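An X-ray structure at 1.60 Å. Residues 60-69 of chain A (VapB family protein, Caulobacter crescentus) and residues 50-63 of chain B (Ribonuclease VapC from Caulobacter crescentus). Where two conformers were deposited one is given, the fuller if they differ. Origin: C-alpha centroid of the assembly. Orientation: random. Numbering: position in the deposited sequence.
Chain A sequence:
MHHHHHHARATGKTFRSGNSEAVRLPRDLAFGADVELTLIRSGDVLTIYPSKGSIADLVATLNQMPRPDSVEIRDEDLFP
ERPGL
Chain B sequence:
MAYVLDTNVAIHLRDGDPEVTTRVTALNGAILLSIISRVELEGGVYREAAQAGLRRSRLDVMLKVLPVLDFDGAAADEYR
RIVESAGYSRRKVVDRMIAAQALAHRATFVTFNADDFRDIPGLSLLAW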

# COMPACT_ATOMS: atom_id res chain seq x y z
N ALA A 60 18.24 35.40 1.98
CA ALA A 60 18.41 36.85 1.97
C ALA A 60 17.33 37.53 2.80
O ALA A 60 17.60 38.51 3.51
CB ALA A 60 18.38 37.38 0.54
N THR A 61 16.10 37.04 2.71
CA THR A 61 15.01 37.59 3.51
C THR A 61 15.30 37.43 5.00
O THR A 61 15.17 38.38 5.78
CB THR A 61 13.69 36.92 3.14
OG1 THR A 61 13.38 37.25 1.78
CG2 THR A 61 12.55 37.39 4.06
N LEU A 62 15.69 36.22 5.41
CA LEU A 62 16.04 35.98 6.81
C LEU A 62 17.19 36.90 7.26
O LEU A 62 17.17 37.40 8.39
CB LEU A 62 16.42 34.52 7.00
CG LEU A 62 15.25 33.53 6.88
CD1 LEU A 62 15.74 32.11 6.87
CD2 LEU A 62 14.23 33.73 8.00
N ASN A 63 18.20 37.10 6.41
CA ASN A 63 19.33 37.92 6.82
C ASN A 63 18.99 39.40 6.91
O ASN A 63 19.70 40.15 7.60
CB ASN A 63 20.50 37.71 5.87
CG ASN A 63 21.17 36.35 6.08
OD1 ASN A 63 21.02 35.74 7.13
ND2 ASN A 63 21.92 35.89 5.09
N GLN A 64 17.94 39.85 6.24
CA GLN A 64 17.49 41.23 6.39
C GLN A 64 16.68 41.44 7.67
O GLN A 64 16.38 42.58 8.03
CB GLN A 64 16.64 41.66 5.20
CG GLN A 64 17.42 41.84 3.90
CD GLN A 64 16.52 41.77 2.67
OE1 GLN A 64 15.36 41.36 2.76
NE2 GLN A 64 17.05 42.17 1.52
N MSE A 65 16.31 40.36 8.35
CA MSE A 65 15.50 40.44 9.54
C MSE A 65 16.36 40.29 10.78
O MSE A 65 17.40 39.62 10.72
CB MSE A 65 14.44 39.34 9.52
CG MSE A 65 13.47 39.48 8.39
SE MSE A 65 12.48 37.82 8.16
CE MSE A 65 11.30 37.95 9.65
N PRO A 66 15.94 40.87 11.90
CA PRO A 66 16.63 40.61 13.16
C PRO A 66 16.50 39.14 13.52
O PRO A 66 15.58 38.46 13.06
CB PRO A 66 15.89 41.49 14.18
CG PRO A 66 15.11 42.46 13.36
CD PRO A 66 14.79 41.77 12.08
N ARG A 67 17.39 38.65 14.36
CA ARG A 67 17.29 37.28 14.82
C ARG A 67 17.08 37.21 16.33
O ARG A 67 17.39 38.16 17.07
CB ARG A 67 18.54 36.48 14.44
CG ARG A 67 19.75 36.85 15.21
CD ARG A 67 20.98 36.16 14.62
NE ARG A 67 22.21 36.79 15.08
CZ ARG A 67 23.43 36.31 14.84
NH1 ARG A 67 23.59 35.19 14.16
NH2 ARG A 67 24.49 36.97 15.30
N PRO A 68 16.51 36.12 16.82
CA PRO A 68 16.32 35.95 18.26
C PRO A 68 17.65 35.99 18.98
O PRO A 68 18.71 35.80 18.39
CB PRO A 68 15.69 34.55 18.37
CG PRO A 68 15.26 34.20 17.00
CD PRO A 68 16.13 34.91 16.07
N ASP A 69 17.58 36.22 20.30
CA ASP A 69 18.79 36.39 21.10
C ASP A 69 19.61 35.11 21.22
O ASP A 69 20.80 35.19 21.53
CB ASP A 69 18.44 36.88 22.50
CG ASP A 69 17.81 38.27 22.49
OD1 ASP A 69 17.00 38.56 23.40
OD2 ASP A 69 18.11 39.06 21.58
N ALA B 50 9.90 36.41 25.12
CA ALA B 50 10.74 37.49 24.64
C ALA B 50 11.29 37.24 23.23
O ALA B 50 11.72 38.20 22.57
CB ALA B 50 11.89 37.73 25.62
N GLN B 51 11.28 36.00 22.76
CA GLN B 51 11.78 35.67 21.43
C GLN B 51 10.67 35.34 20.46
O GLN B 51 10.94 35.03 19.29
CB GLN B 51 12.74 34.47 21.49
CG GLN B 51 13.78 34.56 22.58
CD GLN B 51 14.65 35.78 22.43
OE1 GLN B 51 14.96 36.19 21.31
NE2 GLN B 51 15.03 36.38 23.55
N ALA B 52 9.41 35.35 20.92
CA ALA B 52 8.35 34.77 20.12
C ALA B 52 8.07 35.60 18.87
O ALA B 52 7.71 35.04 17.82
CB ALA B 52 7.08 34.61 20.97
N GLY B 53 8.18 36.92 18.97
CA GLY B 53 7.90 37.76 17.82
C GLY B 53 8.84 37.46 16.67
O GLY B 53 8.41 37.24 15.54
N LEU B 54 10.14 37.39 16.96
CA LEU B 54 11.10 37.14 15.88
C LEU B 54 11.03 35.69 15.41
O LEU B 54 11.15 35.42 14.21
CB LEU B 54 12.52 37.49 16.32
CG LEU B 54 12.76 38.99 16.36
CD1 LEU B 54 14.12 39.21 16.94
CD2 LEU B 54 12.68 39.59 14.96
N ARG B 55 10.81 34.75 16.32
CA ARG B 55 10.71 33.36 15.89
C ARG B 55 9.48 33.15 15.01
O ARG B 55 9.53 32.40 14.04
CB ARG B 55 10.70 32.43 17.10
CG ARG B 55 12.07 32.35 17.77
CD ARG B 55 12.12 31.37 18.93
NE ARG B 55 13.52 31.15 19.30
CZ ARG B 55 13.99 30.95 20.53
NH1 ARG B 55 13.18 30.94 21.57
NH2 ARG B 55 15.29 30.75 20.71
N ARG B 56 8.37 33.79 15.35
CA ARG B 56 7.16 33.68 14.54
C ARG B 56 7.39 34.21 13.14
O ARG B 56 7.02 33.55 12.15
CB ARG B 56 6.03 34.47 15.22
CG ARG B 56 4.69 34.49 14.48
CD ARG B 56 3.96 33.18 14.64
NE ARG B 56 4.38 32.22 13.62
CZ ARG B 56 4.27 30.91 13.71
NH1 ARG B 56 3.82 30.33 14.81
NH2 ARG B 56 4.67 30.15 12.70
N SER B 57 7.92 35.43 13.03
CA SER B 57 8.08 36.06 11.72
C SER B 57 9.06 35.28 10.85
O SER B 57 8.82 35.12 9.65
CB SER B 57 8.52 37.52 11.86
OG SER B 57 9.75 37.66 12.54
N ARG B 58 10.16 34.81 11.44
CA ARG B 58 11.17 34.08 10.66
C ARG B 58 10.67 32.70 10.29
O ARG B 58 10.90 32.24 9.16
CB ARG B 58 12.49 34.02 11.45
CG ARG B 58 13.07 35.45 11.67
CD ARG B 58 14.25 35.49 12.61
NE ARG B 58 15.28 34.63 12.07
CZ ARG B 58 16.25 35.02 11.25
NH1 ARG B 58 16.40 36.30 10.90
NH2 ARG B 58 17.08 34.11 10.78
N LEU B 59 9.96 32.02 11.19
CA LEU B 59 9.38 30.74 10.82
C LEU B 59 8.35 30.92 9.72
O LEU B 59 8.27 30.09 8.81
CB LEU B 59 8.77 30.04 12.04
CG LEU B 59 8.10 28.68 11.77
CD1 LEU B 59 9.07 27.69 11.14
CD2 LEU B 59 7.50 28.08 13.06
N ASP B 60 7.59 32.01 9.77
CA ASP B 60 6.56 32.23 8.77
C ASP B 60 7.17 32.37 7.38
O ASP B 60 6.67 31.78 6.42
CB ASP B 60 5.70 33.44 9.12
CG ASP B 60 4.71 33.17 10.26
OD1 ASP B 60 4.17 34.18 10.77
OD2 ASP B 60 4.51 32.00 10.62
N VAL B 61 8.29 33.08 7.26
CA VAL B 61 8.95 33.18 5.95
C VAL B 61 9.46 31.81 5.51
O VAL B 61 9.30 31.44 4.34
CB VAL B 61 10.07 34.25 5.95
CG1 VAL B 61 9.51 35.62 6.30
CG2 VAL B 61 11.17 33.93 6.89
N MSE B 62 10.03 31.02 6.42
CA MSE B 62 10.47 29.67 6.07
C MSE B 62 9.33 28.80 5.58
O MSE B 62 9.47 28.04 4.61
CB MSE B 62 11.13 28.98 7.25
CG MSE B 62 12.36 29.69 7.75
SE MSE B 62 13.02 28.88 9.36
CE MSE B 62 13.33 27.19 8.52
N LEU B 63 8.21 28.82 6.29
CA LEU B 63 7.10 27.96 5.91
C LEU B 63 6.44 28.43 4.63
O LEU B 63 5.82 27.62 3.93
CB LEU B 63 6.07 27.91 7.03
CG LEU B 63 6.53 27.24 8.32
CD1 LEU B 63 5.41 27.26 9.35
CD2 LEU B 63 6.95 25.82 8.11
O HOH W 1 19.43 35.12 9.26

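The end of the VapB helix in this stretch runs nearly antiparallel to the VapC helix, at 169°, and the extended segment after it continues back along that helix until Pro A68 lies beside Gln B51.

The polar contacts fall into two groups. At the centre, Arg B58 binds two backbone oxygens near the place where the VapB helix gives way to loop; one of them, Leu A62 O, also accepts from Met A65 N. Its NH1 donates to Leu A62 O at 2.8 Å and to Pro A66 O at 3.2 Å. Met A65 O also lies near, but the angle is too poor for a hydrogen bond. Arginine suits this place because its long side chain, leaving the helix sideways, reaches the carbonyls with a flat, multiply donating end. A water extends the network, donating to Asn A63 OD1 at 2.7 Å and accepting from Arg B58 NH2 at 3.0 Å. Farther along, Gln B51 and Asp A69 form a two-point pair: Asp A69 N donates to Gln B51 OE1 at 2.8 Å, and Gln B51 NE2 donates to Asp A69 OD1 at 2.9 Å, both almost linear. A carboxamide carries acceptor and donor side by side, so it can answer a backbone NH and a carboxylate together.

The guanidinium of Arg B58 is also packed on its faces, with Arg A67 CA over one and Leu A62 CD2 over the opposite one. Such flat surfaces are poorly hydrated and accept carbon neighbours, and NH1 still donates to Leu A62 O and Pro A66 O.

Apolar packing fills the remainder. Leu A62 CD2 meets Val B61 CG2 at 3.3 Å, and the selenium of Met A65 lies 4.1 Å from Val B61 CG1; the flexible selenomethionine chain also brings CE within 3.7 Å of Arg B58 CG. Pro A66 CB rests 3.8 Å from Leu B54 CD2, and Pro A68 CG lies 3.8 Å from Arg B55 CG. Proline, lacking an amide hydrogen, suits these nonpolar surfaces.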